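Local coordinates for protein blood group a-and b-cleaving endo-beta-galactosidase (Streptococcus pneumoniae, PDB 2YGL) that forms the tandem CBM51 modules of an endo-beta-galactosidase that cleaves blood group A and B antigens, and probably binds such carbohydrates, at residues 7-12 against 71-76; 24-29 against 36-41; 50-55 against 129-134; 198-203 against 209-214; 285-290 against 299-304. All blocks are in the same frame, centred on the assembly; numbering follows the deposited sequence.

Contacts 1 to 3 belong to one carbohydrate-binding module and contacts 4 and 5 to the next. Contact 1 is the buried one: apolar groups meet a tyrosine ring between two sheets, and a single water serves the polar atoms. Contacts 2 and 3 lie at the surface, where side-chain amides do the joining, one gripping backbone and the other a carboxylate. Contacts 4 and 5 are partly buried and reach the same five-stranded sheet, the first at its edge strand 199-200, the second on strand 285-292. The sequence KTVQ occurs in both contact 2 and contact 4, and Val28 of contact 2 packs on Ile71 of contact 1.

Contact 1. Residues 7-12 against 71-76; sequences TYLSDM and ISYDIS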
# COMPACT_ATOMS: atom_id res chain seq x y z
N THR A 7 -2.11 13.41 -0.72
CA THR A 7 -1.46 14.28 0.26
C THR A 7 -0.87 15.47 -0.49
O THR A 7 -0.07 15.30 -1.42
CB THR A 7 -0.36 13.53 1.04
OG1 THR A 7 -0.84 12.24 1.45
CG2 THR A 7 0.07 14.32 2.27
N TYR A 8 -1.28 16.67 -0.11
CA TYR A 8 -0.79 17.89 -0.74
C TYR A 8 0.64 18.19 -0.29
O TYR A 8 0.97 18.03 0.89
CB TYR A 8 -1.70 19.08 -0.42
CG TYR A 8 -3.09 18.96 -0.99
CD1 TYR A 8 -3.32 19.15 -2.36
CD2 TYR A 8 -4.17 18.65 -0.18
CE1 TYR A 8 -4.59 19.04 -2.89
CE2 TYR A 8 -5.46 18.53 -0.70
CZ TYR A 8 -5.66 18.73 -2.06
OH TYR A 8 -6.92 18.62 -2.59
N LEU A 9 1.48 18.61 -1.24
CA LEU A 9 2.86 18.97 -0.93
C LEU A 9 2.92 20.10 0.10
O LEU A 9 3.79 20.10 0.98
CB LEU A 9 3.63 19.37 -2.20
CG LEU A 9 3.91 18.33 -3.29
CD1 LEU A 9 4.74 18.96 -4.39
CD2 LEU A 9 4.63 17.10 -2.74
N SER A 10 1.99 21.04 -0.00
CA SER A 10 1.89 22.17 0.92
C SER A 10 1.48 21.75 2.34
O SER A 10 1.52 22.56 3.27
CB SER A 10 0.92 23.22 0.38
OG SER A 10 -0.37 22.69 0.18
N ASP A 11 1.09 20.48 2.50
CA ASP A 11 0.82 19.91 3.81
C ASP A 11 2.00 19.08 4.31
O ASP A 11 1.97 18.54 5.42
CB ASP A 11 -0.47 19.06 3.78
CG ASP A 11 -1.72 19.90 3.56
OD1 ASP A 11 -1.73 21.09 3.93
OD2 ASP A 11 -2.71 19.35 3.03
N MET A 12 3.04 18.97 3.49
CA MET A 12 4.26 18.26 3.87
C MET A 12 5.40 19.23 4.15
O MET A 12 5.29 20.43 3.86
CB MET A 12 4.69 17.28 2.77
CG MET A 12 3.58 16.37 2.26
SD MET A 12 4.17 15.26 0.97
CE MET A 12 2.73 15.21 -0.08
N ILE A 71 12.58 22.71 -5.24
CA ILE A 71 11.86 22.34 -4.03
C ILE A 71 11.74 20.81 -3.97
O ILE A 71 11.12 20.19 -4.84
CB ILE A 71 10.46 23.01 -3.96
CG1 ILE A 71 10.59 24.52 -4.16
CG2 ILE A 71 9.78 22.71 -2.63
CD1 ILE A 71 9.44 25.15 -4.90
N SER A 72 12.37 20.22 -2.95
CA SER A 72 12.47 18.77 -2.83
C SER A 72 11.74 18.22 -1.62
O SER A 72 11.68 18.88 -0.57
CB SER A 72 13.94 18.34 -2.78
OG SER A 72 14.63 18.76 -3.94
N TYR A 73 11.21 17.01 -1.76
CA TYR A 73 10.52 16.32 -0.67
C TYR A 73 11.04 14.89 -0.52
O TYR A 73 11.27 14.19 -1.52
CB TYR A 73 9.01 16.29 -0.92
CG TYR A 73 8.35 17.65 -0.92
CD1 TYR A 73 8.32 18.44 -2.07
CD2 TYR A 73 7.74 18.15 0.24
CE1 TYR A 73 7.72 19.69 -2.07
CE2 TYR A 73 7.13 19.40 0.25
CZ TYR A 73 7.12 20.16 -0.91
OH TYR A 73 6.52 21.40 -0.92
N ASP A 74 11.21 14.47 0.73
CA ASP A 74 11.59 13.10 1.04
C ASP A 74 10.34 12.23 1.05
O ASP A 74 9.44 12.43 1.87
CB ASP A 74 12.31 13.02 2.39
CG ASP A 74 12.71 11.60 2.78
OD1 ASP A 74 12.70 10.69 1.92
OD2 ASP A 74 13.06 11.39 3.96
N ILE A 75 10.28 11.29 0.11
CA ILE A 75 9.13 10.39 0.01
C ILE A 75 9.51 8.92 0.27
O ILE A 75 8.80 8.01 -0.15
CB ILE A 75 8.38 10.56 -1.35
CG1 ILE A 75 9.32 10.32 -2.54
CG2 ILE A 75 7.73 11.94 -1.43
CD1 ILE A 75 8.62 10.09 -3.87
N SER A 76 10.63 8.72 0.97
CA SER A 76 11.13 7.38 1.31
C SER A 76 10.12 6.57 2.10
O SER A 76 9.56 7.06 3.08
CB SER A 76 12.44 7.47 2.10
OG SER A 76 13.46 8.08 1.34
O HOH W 1 5.40 22.21 1.43
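Leu9, in the 3-10 turn just after strand 4-8, and Tyr73, in strand 69-74, each carry CG anti to the carbonyl carbon (chi1 -66° and -65°), which brings the leucine branches and the phenol ring together. Leu9 CD2 stands over one face of the ring, 4.0 Å from the Tyr73 centroid and only 12° off the ring normal, a CH-pi contact. Nearer the hydroxyl end, Leu9 CB packs 3.8 Å from Tyr73 CZ. Met12 comes in obliquely: its CB is 4.1 Å from Tyr73 CD2, and its sulfur makes a loose Met-aromatic contact, SD lying 5.4 Å from the Tyr73 centroid. The turn after strand 4-8 packs on strand 69-74 of the other sheet, so the cluster lies between the layers of a beta-sandwich. Ile61 and Ile146 also touch the Tyr73 side chain, one from each sheet. The methyl of Leu9 and the unbranched chain of Met12 suit the site, offering C-H groups and a polarisable sulfur to the ring. The polar atoms are served by water 1, in the plane of the ring at its edge, 2.7 Å from Tyr73 OH and donating to Leu9 O at 2.7 Å. Leu9 O also accepts from Met12 N as the chain turns. A buried tyrosine can therefore offer its face to hydrocarbon while water links its hydroxyl to the backbone of the facing layer.

Contact 2. Residues 24-29 against 36-41; sequences KTKTVQ and TGNKGE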
# COMPACT_ATOMS: atom_id res chain seq x y z
N LYS A 24 16.44 36.93 0.45
CA LYS A 24 16.47 35.59 1.03
C LYS A 24 15.81 35.48 2.41
O LYS A 24 15.87 34.43 3.05
CB LYS A 24 17.90 35.03 1.04
CG LYS A 24 18.54 34.86 -0.35
CD LYS A 24 17.67 34.01 -1.28
CE LYS A 24 18.29 33.90 -2.67
NZ LYS A 24 17.33 33.30 -3.64
N THR A 25 15.19 36.57 2.87
CA THR A 25 14.32 36.49 4.04
C THR A 25 12.94 35.99 3.61
O THR A 25 12.16 35.49 4.43
CB THR A 25 14.20 37.84 4.80
OG1 THR A 25 13.56 38.82 3.98
CG2 THR A 25 15.58 38.34 5.23
N LYS A 26 12.65 36.13 2.32
CA LYS A 26 11.43 35.58 1.72
C LYS A 26 11.56 34.06 1.57
O LYS A 26 12.66 33.54 1.35
CB LYS A 26 11.16 36.22 0.36
CG LYS A 26 10.71 37.67 0.43
CD LYS A 26 10.44 38.25 -0.95
CE LYS A 26 10.31 39.76 -0.90
NZ LYS A 26 10.18 40.37 -2.25
N THR A 27 10.43 33.37 1.70
CA THR A 27 10.40 31.91 1.58
C THR A 27 9.40 31.46 0.52
O THR A 27 8.42 32.15 0.23
CB THR A 27 10.04 31.23 2.92
OG1 THR A 27 8.77 31.72 3.37
CG2 THR A 27 11.09 31.51 3.98
N VAL A 28 9.67 30.28 -0.05
CA VAL A 28 8.72 29.60 -0.94
C VAL A 28 7.38 29.47 -0.21
O VAL A 28 7.33 29.14 0.97
CB VAL A 28 9.27 28.22 -1.38
CG1 VAL A 28 8.23 27.42 -2.14
CG2 VAL A 28 10.54 28.39 -2.22
N GLN A 29 6.29 29.75 -0.92
CA GLN A 29 4.98 29.88 -0.30
C GLN A 29 4.10 28.64 -0.42
O GLN A 29 4.06 27.98 -1.45
CB GLN A 29 4.26 31.11 -0.86
CG GLN A 29 4.89 32.44 -0.44
CD GLN A 29 4.72 32.73 1.04
OE1 GLN A 29 3.61 32.85 1.54
NE2 GLN A 29 5.84 32.85 1.75
N THR A 36 2.91 37.68 -3.62
CA THR A 36 1.73 38.09 -2.85
C THR A 36 1.67 37.38 -1.50
O THR A 36 1.31 37.99 -0.49
CB THR A 36 0.40 37.82 -3.60
OG1 THR A 36 0.28 36.42 -3.87
CG2 THR A 36 0.33 38.61 -4.90
N GLY A 37 2.01 36.09 -1.49
CA GLY A 37 2.04 35.29 -0.27
C GLY A 37 3.04 35.81 0.74
O GLY A 37 2.76 35.85 1.94
N ASN A 38 4.23 36.19 0.26
CA ASN A 38 5.26 36.77 1.12
C ASN A 38 4.87 38.13 1.71
O ASN A 38 5.32 38.49 2.79
CB ASN A 38 6.60 36.87 0.38
CG ASN A 38 7.44 35.61 0.52
OD1 ASN A 38 8.00 35.33 1.58
ND2 ASN A 38 7.53 34.84 -0.56
N LYS A 39 4.02 38.86 0.99
CA LYS A 39 3.49 40.15 1.46
C LYS A 39 2.39 39.97 2.50
O LYS A 39 2.02 40.93 3.18
CB LYS A 39 2.95 40.98 0.28
CG LYS A 39 4.01 41.53 -0.64
CD LYS A 39 3.39 42.28 -1.81
CE LYS A 39 4.46 42.94 -2.67
NZ LYS A 39 3.87 43.63 -3.86
N GLY A 40 1.87 38.76 2.62
CA GLY A 40 0.80 38.46 3.58
C GLY A 40 -0.59 38.53 2.97
O GLY A 40 -1.59 38.33 3.67
N GLU A 41 -0.66 38.79 1.67
CA GLU A 41 -1.94 38.90 0.96
C GLU A 41 -2.63 37.54 0.90
O GLU A 41 -1.98 36.50 0.78
CB GLU A 41 -1.74 39.47 -0.44
CG GLU A 41 -1.05 40.82 -0.47
CD GLU A 41 -0.98 41.45 -1.85
OE1 GLU A 41 -1.34 40.79 -2.84
OE2 GLU A 41 -0.55 42.62 -1.93
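Asn38 grips the backbone of Thr27 with both ends of its amide: Thr27 N donates to Asn38 OD1 at 3.1 Å, and Asn38 ND2 donates to Thr27 O at 2.9 Å. The asparagine stands near the end of the short helix that begins at residue 34, at the surface of the first carbohydrate-binding module. The helix closes in a Schellman motif at Gly40, where at phi 95° a side chain would press on the preceding carbonyl O. Asparagine fits here because one short side chain offers a donor and an acceptor together, matching the N-H and C=O of a single residue in irregular chain. Its ND2 is also bonded to Phe34 O, one turn back, which fixes the rotation of the amide. Thr27 O has a second donor in Gln29 NE2, at 3.1 Å, so two side-chain amides share one carbonyl, reaching it from opposite faces of its plane. Gln29 manages this by bending at chi2 (-69°), folding its amide back over its own segment. The two amide planes are 55° apart, so they are not stacked. Around these bonds, Lys26 lays its CB 3.5 Å from Asn38 OD1 before the extended chain leads away from the helix. Gly37, bare where a side chain would run into Gln29 OE1, lets that oxygen sit 3.1 Å from Gly37 C, although OE1 and Gly37 O, both acceptors, make no bond.

Contact 3. Residues 50-55 against 129-134; sequences SDDKVK and NTQAQF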
# COMPACT_ATOMS: atom_id res chain seq x y z
N SER A 50 -7.99 26.20 -20.08
CA SER A 50 -8.51 26.17 -21.44
C SER A 50 -9.62 27.19 -21.65
O SER A 50 -10.37 27.51 -20.71
CB SER A 50 -9.00 24.76 -21.80
OG SER A 50 -9.19 24.66 -23.20
N ASP A 51 -9.72 27.71 -22.87
CA ASP A 51 -10.62 28.82 -23.23
C ASP A 51 -10.35 30.11 -22.47
O ASP A 51 -11.23 30.97 -22.34
CB ASP A 51 -12.09 28.41 -23.11
CG ASP A 51 -12.68 27.98 -24.43
OD1 ASP A 51 -12.29 26.91 -24.93
OD2 ASP A 51 -13.52 28.72 -24.98
N ASP A 52 -9.11 30.26 -21.98
CA ASP A 52 -8.68 31.45 -21.24
C ASP A 52 -9.50 31.75 -19.98
O ASP A 52 -9.60 32.91 -19.56
CB ASP A 52 -8.61 32.67 -22.17
CG ASP A 52 -7.36 32.69 -23.03
OD1 ASP A 52 -6.45 31.85 -22.79
OD2 ASP A 52 -7.27 33.53 -23.94
N LYS A 53 -10.08 30.71 -19.40
CA LYS A 53 -10.78 30.83 -18.12
C LYS A 53 -9.75 30.81 -16.98
O LYS A 53 -8.84 29.99 -16.98
CB LYS A 53 -11.80 29.70 -17.96
CG LYS A 53 -12.47 29.65 -16.59
CD LYS A 53 -13.17 28.31 -16.34
CE LYS A 53 -13.26 28.00 -14.85
NZ LYS A 53 -14.07 28.99 -14.09
N VAL A 54 -9.90 31.73 -16.03
CA VAL A 54 -9.04 31.77 -14.85
C VAL A 54 -9.57 30.81 -13.79
O VAL A 54 -10.74 30.89 -13.40
CB VAL A 54 -8.91 33.21 -14.28
CG1 VAL A 54 -8.06 33.23 -13.02
CG2 VAL A 54 -8.32 34.15 -15.33
N LYS A 55 -8.72 29.90 -13.33
CA LYS A 55 -9.08 28.96 -12.27
C LYS A 55 -8.27 29.21 -11.00
O LYS A 55 -7.04 29.34 -11.06
CB LYS A 55 -8.91 27.51 -12.73
CG LYS A 55 -9.65 26.49 -11.86
CD LYS A 55 -9.08 25.08 -12.00
CE LYS A 55 -9.33 24.48 -13.37
NZ LYS A 55 -8.60 23.19 -13.55
N ASN A 129 0.58 34.61 -20.30
CA ASN A 129 -0.70 34.12 -20.82
C ASN A 129 -0.65 32.69 -21.36
O ASN A 129 -1.57 32.25 -22.04
CB ASN A 129 -1.24 35.08 -21.90
CG ASN A 129 -0.37 35.13 -23.14
OD1 ASN A 129 0.85 34.96 -23.07
ND2 ASN A 129 -1.00 35.36 -24.29
N THR A 130 0.43 31.97 -21.04
CA THR A 130 0.52 30.55 -21.40
C THR A 130 -0.42 29.75 -20.50
O THR A 130 -0.33 29.83 -19.26
CB THR A 130 1.95 29.99 -21.28
OG1 THR A 130 2.85 30.84 -21.99
CG2 THR A 130 2.03 28.59 -21.86
N GLN A 131 -1.32 29.00 -21.12
CA GLN A 131 -2.29 28.19 -20.39
C GLN A 131 -1.60 27.07 -19.62
O GLN A 131 -0.53 26.60 -20.01
CB GLN A 131 -3.36 27.64 -21.34
CG GLN A 131 -4.24 28.72 -21.97
CD GLN A 131 -5.32 28.16 -22.87
OE1 GLN A 131 -5.28 26.99 -23.27
NE2 GLN A 131 -6.30 29.00 -23.20
N ALA A 132 -2.21 26.66 -18.50
CA ALA A 132 -1.61 25.69 -17.58
C ALA A 132 -1.39 24.32 -18.21
O ALA A 132 -2.20 23.87 -19.03
CB ALA A 132 -2.46 25.57 -16.33
N GLN A 133 -0.30 23.66 -17.83
CA GLN A 133 -0.06 22.27 -18.19
C GLN A 133 -0.32 21.37 -16.99
O GLN A 133 0.11 21.68 -15.87
CB GLN A 133 1.37 22.06 -18.70
CG GLN A 133 1.65 22.67 -20.07
CD GLN A 133 1.02 21.90 -21.22
OE1 GLN A 133 0.68 20.72 -21.09
NE2 GLN A 133 0.86 22.56 -22.36
N PHE A 134 -1.03 20.27 -17.22
CA PHE A 134 -1.30 19.28 -16.17
C PHE A 134 -0.24 18.17 -16.21
O PHE A 134 0.02 17.59 -17.26
CB PHE A 134 -2.70 18.68 -16.34
CG PHE A 134 -3.05 17.62 -15.32
CD1 PHE A 134 -3.21 17.95 -13.98
CD2 PHE A 134 -3.25 16.30 -15.72
CE1 PHE A 134 -3.54 16.97 -13.04
CE2 PHE A 134 -3.58 15.31 -14.78
CZ PHE A 134 -3.72 15.65 -13.44
O HOH W 2 -7.16 26.16 -25.08
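Gln131 and Asp52 meet at about a right angle, with their amide and carboxylate planes 84° apart. The bond between them reflects this: Gln131 NE2 donates to Asp52 OD1 at 2.9 Å along a fairly straight N-H line (161°). The oxygen lies in the plane of the amide, whereas the nitrogen arrives from above the carboxylate plane. Glutamine has the length for this reach, its chain running out extended beyond CG (chi2 -178°) so that the amide faces the turn across from it. The other end of the amide works through solvent. Water 2 donates to Gln131 OE1 at 2.7 Å and lies 3.1 Å from Ser50 OG. Residues 50-53 make the reversal between hairpin strands 45-48 and 54-57, while 129-134 leads into strand 133-138 of a larger sheet of the same module. Asp51 and Asp52 both have positive phi, a conformation that aspartate tolerates better than most residues. The backbone of Ala132 is hydrogen-bonded to Leu48, giving segment 129-134 a second hold on the hairpin. Ser50 adds plain contact, its CA sitting 3.8 Å from Gln131 OE1. Asp52 and Gln131 also touch a crystal neighbour, so their exact posture may owe something to crystal packing.

Contact 4. Residues 198-203 against 209-214; sequences VDATHG and KTVQKD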
# COMPACT_ATOMS: atom_id res chain seq x y z
N VAL A 198 -19.39 -24.87 4.65
CA VAL A 198 -20.29 -25.86 4.03
C VAL A 198 -20.06 -27.21 4.70
O VAL A 198 -21.01 -27.87 5.13
CB VAL A 198 -20.07 -25.95 2.50
CG1 VAL A 198 -20.85 -27.12 1.90
CG2 VAL A 198 -20.47 -24.65 1.82
N ASP A 199 -18.79 -27.62 4.79
CA ASP A 199 -18.38 -28.79 5.56
C ASP A 199 -16.90 -28.71 5.90
O ASP A 199 -16.14 -27.95 5.29
CB ASP A 199 -18.72 -30.11 4.84
CG ASP A 199 -18.47 -30.06 3.35
OD1 ASP A 199 -17.38 -29.61 2.93
OD2 ASP A 199 -19.38 -30.47 2.59
N ALA A 200 -16.51 -29.49 6.91
CA ALA A 200 -15.14 -29.50 7.40
C ALA A 200 -14.76 -30.89 7.89
O ALA A 200 -15.26 -31.36 8.92
CB ALA A 200 -14.98 -28.47 8.52
N THR A 201 -13.89 -31.56 7.14
CA THR A 201 -13.39 -32.88 7.53
C THR A 201 -12.06 -32.74 8.26
O THR A 201 -11.39 -31.70 8.16
CB THR A 201 -13.22 -33.82 6.31
OG1 THR A 201 -12.31 -33.24 5.37
CG2 THR A 201 -14.57 -34.08 5.64
N HIS A 202 -11.69 -33.77 9.01
CA HIS A 202 -10.46 -33.80 9.79
C HIS A 202 -9.87 -35.21 9.80
O HIS A 202 -10.54 -36.17 9.40
CB HIS A 202 -10.70 -33.31 11.22
CG HIS A 202 -11.72 -34.11 11.96
ND1 HIS A 202 -13.01 -33.68 12.15
CD2 HIS A 202 -11.64 -35.33 12.55
CE1 HIS A 202 -13.69 -34.59 12.83
NE2 HIS A 202 -12.88 -35.60 13.09
N GLY A 203 -8.63 -35.34 10.26
CA GLY A 203 -7.94 -36.62 10.29
C GLY A 203 -8.11 -37.44 11.55
O GLY A 203 -7.56 -38.54 11.65
N LYS A 209 -16.03 -35.45 16.99
CA LYS A 209 -15.22 -34.24 17.09
C LYS A 209 -15.37 -33.37 15.85
O LYS A 209 -15.69 -33.87 14.77
CB LYS A 209 -13.75 -34.59 17.34
CG LYS A 209 -13.51 -35.24 18.70
CD LYS A 209 -12.04 -35.51 18.95
CE LYS A 209 -11.85 -36.16 20.31
NZ LYS A 209 -10.43 -36.50 20.58
N THR A 210 -15.17 -32.07 16.00
CA THR A 210 -15.31 -31.12 14.90
C THR A 210 -14.12 -30.17 14.80
O THR A 210 -13.44 -29.89 15.80
CB THR A 210 -16.62 -30.29 15.02
OG1 THR A 210 -16.66 -29.65 16.30
CG2 THR A 210 -17.85 -31.16 14.85
N VAL A 211 -13.87 -29.67 13.59
CA VAL A 211 -12.91 -28.59 13.35
C VAL A 211 -13.25 -27.45 14.31
O VAL A 211 -14.41 -27.11 14.51
CB VAL A 211 -12.94 -28.14 11.86
CG1 VAL A 211 -12.19 -26.83 11.64
CG2 VAL A 211 -12.35 -29.24 10.97
N GLN A 212 -12.22 -26.89 14.94
CA GLN A 212 -12.41 -25.93 16.02
C GLN A 212 -12.23 -24.48 15.57
O GLN A 212 -11.36 -24.18 14.76
CB GLN A 212 -11.48 -26.25 17.19
CG GLN A 212 -11.82 -27.55 17.93
CD GLN A 212 -13.18 -27.51 18.62
OE1 GLN A 212 -14.12 -28.19 18.19
NE2 GLN A 212 -13.29 -26.72 19.67
N LYS A 213 -13.07 -23.61 16.12
CA LYS A 213 -12.98 -22.17 15.86
C LYS A 213 -12.26 -21.45 17.00
O LYS A 213 -12.66 -21.57 18.16
CB LYS A 213 -14.38 -21.57 15.63
CG LYS A 213 -15.03 -22.01 14.31
CD LYS A 213 -16.50 -21.60 14.24
CE LYS A 213 -17.09 -21.92 12.87
NZ LYS A 213 -18.51 -21.51 12.73
N ASP A 214 -11.20 -20.73 16.64
CA ASP A 214 -10.39 -19.94 17.58
C ASP A 214 -9.66 -20.79 18.64
O ASP A 214 -9.20 -20.26 19.66
CB ASP A 214 -11.22 -18.81 18.22
CG ASP A 214 -11.87 -17.90 17.18
OD1 ASP A 214 -11.30 -17.73 16.08
OD2 ASP A 214 -12.95 -17.36 17.45
O HOH W 3 -15.74 -30.65 11.42
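Ala200 and Val211 make the apolar centre, with Ala200 CB 3.7 Å from Val211 CG2. Val211 CG2 also lies 3.9 Å from Thr201 O, so one branch of the valine rests against both side chain and backbone of the facing segment. Alanine's small side chain lets the two backbones come near, and a branched valine fills the width between them. No direct hydrogen bond joins the segments. Water 3 stands in for one, donating to Ala200 O at 2.6 Å and accepting from Val211 N at 3.0 Å. Two residues beyond Ala200, His202 turns its ring into the angle between backbone N and carbonyl carbon (chi1 59°), which brings it near the backbone of Lys209 and Thr210. The exact placing of the ring against Lys209 O is doubtful in the model, and its buried ND1 has no partner there. The short, weakly bonded strand 199-200 is an outermost strand of the five-stranded sheet, and strand 212-213 pairs with 242-244 in the other sheet, so the contact bridges the margins of the second module's beta-sandwich. Behind this first shell, Phe217 of helix 217-221 meets the His202 ring, and His202 NE2 makes a weak hydrogen bond to Asp206 O. Thr201 OG1 accepts from Ser252 N, tying the residue after the edge strand to strand 251-256. Ala200 touches Ile253 on that strand, and Val211 packs on Trp197.

Contact 5. Residues 285-290 against 299-304; sequences IQKFEV and SSDSKY
Ser300 puts a side-chain hydroxyl where a sheet would normally use a carbonyl: Phe288 N donates to Ser300 OG at 2.8 Å, with an angle of 163°. The return bond is conventional, from Ser300 N to Phe288 O at 3.1 Å. Serine can do this because its OG sits between the backbone N and the carbonyl carbon (chi1 65°). The hydroxyl spends its own proton on water 4, which donates to Gln286 O and Tyr304 O. Here the hairpin of strands 285-292 and 295-299 ends: Glu289 and Ser299 form its antiparallel non-hydrogen-bonded pair, a type I turn runs from Ser299 to Ser302, and Gln286 with Lys287 makes a classic bulge opposite Tyr333. Lys287 and Asp301 run side by side, Lys287 CD 3.5 Å from Asp301 OD2, with water 5 linking their charged ends. Asp301 OD1 accepts from Ser299 OG at 2.6 Å. Lys287 NZ makes a salt bridge to Glu289 OE2 whose hydrogen bond is weak, 3.3 Å, while Glu289 OE1 is bonded to Tyr333 OH. Water 6 donates to both Glu289 OE2 and Ser299 OG. A serine hydroxyl and waters thus take over the bonding once the second strand ends, and the lysine probably offsets the charge of Glu289 and Asp301.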
# COMPACT_ATOMS: atom_id res chain seq x y z
N ILE A 285 3.71 -32.29 8.79
CA ILE A 285 2.68 -31.90 7.82
C ILE A 285 3.30 -31.90 6.42
O ILE A 285 4.35 -31.29 6.21
CB ILE A 285 2.10 -30.50 8.15
CG1 ILE A 285 1.32 -30.51 9.47
CG2 ILE A 285 1.24 -29.95 6.98
CD1 ILE A 285 0.11 -31.45 9.50
N GLN A 286 2.66 -32.59 5.48
CA GLN A 286 3.21 -32.69 4.13
C GLN A 286 3.05 -31.40 3.32
O GLN A 286 4.02 -30.92 2.73
CB GLN A 286 2.62 -33.89 3.37
CG GLN A 286 3.57 -34.46 2.31
CD GLN A 286 4.87 -34.99 2.92
OE1 GLN A 286 4.85 -35.91 3.74
NE2 GLN A 286 6.00 -34.42 2.52
N LYS A 287 1.83 -30.85 3.30
CA LYS A 287 1.54 -29.60 2.59
C LYS A 287 0.18 -29.01 2.97
O LYS A 287 -0.69 -29.71 3.48
CB LYS A 287 1.62 -29.80 1.07
CG LYS A 287 0.68 -30.87 0.53
CD LYS A 287 0.63 -30.90 -0.99
CE LYS A 287 -0.22 -32.07 -1.47
NZ LYS A 287 -0.38 -32.11 -2.94
N PHE A 288 0.03 -27.72 2.70
CA PHE A 288 -1.25 -27.02 2.85
C PHE A 288 -1.62 -26.33 1.54
O PHE A 288 -0.77 -25.69 0.91
CB PHE A 288 -1.18 -25.99 3.98
CG PHE A 288 -2.42 -25.14 4.12
CD1 PHE A 288 -3.57 -25.66 4.73
CD2 PHE A 288 -2.45 -23.84 3.63
CE1 PHE A 288 -4.72 -24.88 4.85
CE2 PHE A 288 -3.60 -23.05 3.75
CZ PHE A 288 -4.73 -23.57 4.36
N GLU A 289 -2.88 -26.46 1.14
CA GLU A 289 -3.37 -25.87 -0.11
C GLU A 289 -4.57 -24.96 0.09
O GLU A 289 -5.47 -25.26 0.87
CB GLU A 289 -3.77 -26.97 -1.10
CG GLU A 289 -2.63 -27.76 -1.70
CD GLU A 289 -3.12 -28.92 -2.55
OE1 GLU A 289 -4.31 -29.30 -2.42
OE2 GLU A 289 -2.32 -29.44 -3.34
N VAL A 290 -4.58 -23.84 -0.64
CA VAL A 290 -5.78 -23.03 -0.81
C VAL A 290 -6.29 -23.28 -2.22
O VAL A 290 -5.56 -23.10 -3.20
CB VAL A 290 -5.52 -21.53 -0.57
CG1 VAL A 290 -6.82 -20.73 -0.69
CG2 VAL A 290 -4.90 -21.30 0.80
N SER A 299 0.06 -23.33 -2.73
CA SER A 299 0.61 -24.58 -2.20
C SER A 299 1.87 -24.29 -1.39
O SER A 299 2.75 -23.54 -1.83
CB SER A 299 0.91 -25.56 -3.32
OG SER A 299 1.30 -26.82 -2.79
N SER A 300 1.96 -24.91 -0.21
CA SER A 300 3.10 -24.70 0.68
C SER A 300 4.39 -25.39 0.21
O SER A 300 5.47 -25.09 0.71
CB SER A 300 2.75 -25.14 2.11
OG SER A 300 2.51 -26.53 2.17
N ASP A 301 4.27 -26.30 -0.75
CA ASP A 301 5.42 -27.09 -1.19
C ASP A 301 6.36 -26.39 -2.18
O ASP A 301 7.35 -26.98 -2.63
CB ASP A 301 5.02 -28.49 -1.68
CG ASP A 301 3.92 -28.47 -2.73
OD1 ASP A 301 3.77 -27.45 -3.44
OD2 ASP A 301 3.22 -29.50 -2.85
N SER A 302 6.06 -25.13 -2.52
CA SER A 302 6.99 -24.30 -3.27
C SER A 302 8.05 -23.79 -2.30
O SER A 302 9.25 -23.91 -2.56
CB SER A 302 6.27 -23.12 -3.93
OG SER A 302 5.04 -23.53 -4.52
N LYS A 303 7.58 -23.25 -1.17
CA LYS A 303 8.45 -22.77 -0.10
C LYS A 303 9.01 -23.93 0.72
O LYS A 303 10.18 -23.91 1.11
CB LYS A 303 7.68 -21.79 0.79
CG LYS A 303 8.51 -21.07 1.85
CD LYS A 303 7.62 -20.21 2.74
CE LYS A 303 8.39 -19.54 3.87
NZ LYS A 303 9.31 -18.48 3.38
N TYR A 304 8.18 -24.94 0.97
CA TYR A 304 8.57 -26.11 1.75
C TYR A 304 8.36 -27.43 0.99
O TYR A 304 7.39 -28.15 1.24
CB TYR A 304 7.83 -26.15 3.10
CG TYR A 304 8.32 -25.11 4.09
CD1 TYR A 304 9.51 -25.30 4.78
CD2 TYR A 304 7.59 -23.95 4.32
CE1 TYR A 304 9.97 -24.35 5.68
CE2 TYR A 304 8.04 -23.00 5.23
CZ TYR A 304 9.24 -23.21 5.91
OH TYR A 304 9.70 -22.28 6.80
O HOH W 4 4.75 -28.15 2.15
O HOH W 5 1.45 -30.68 -4.23
O HOH W 6 -0.18 -28.53 -4.35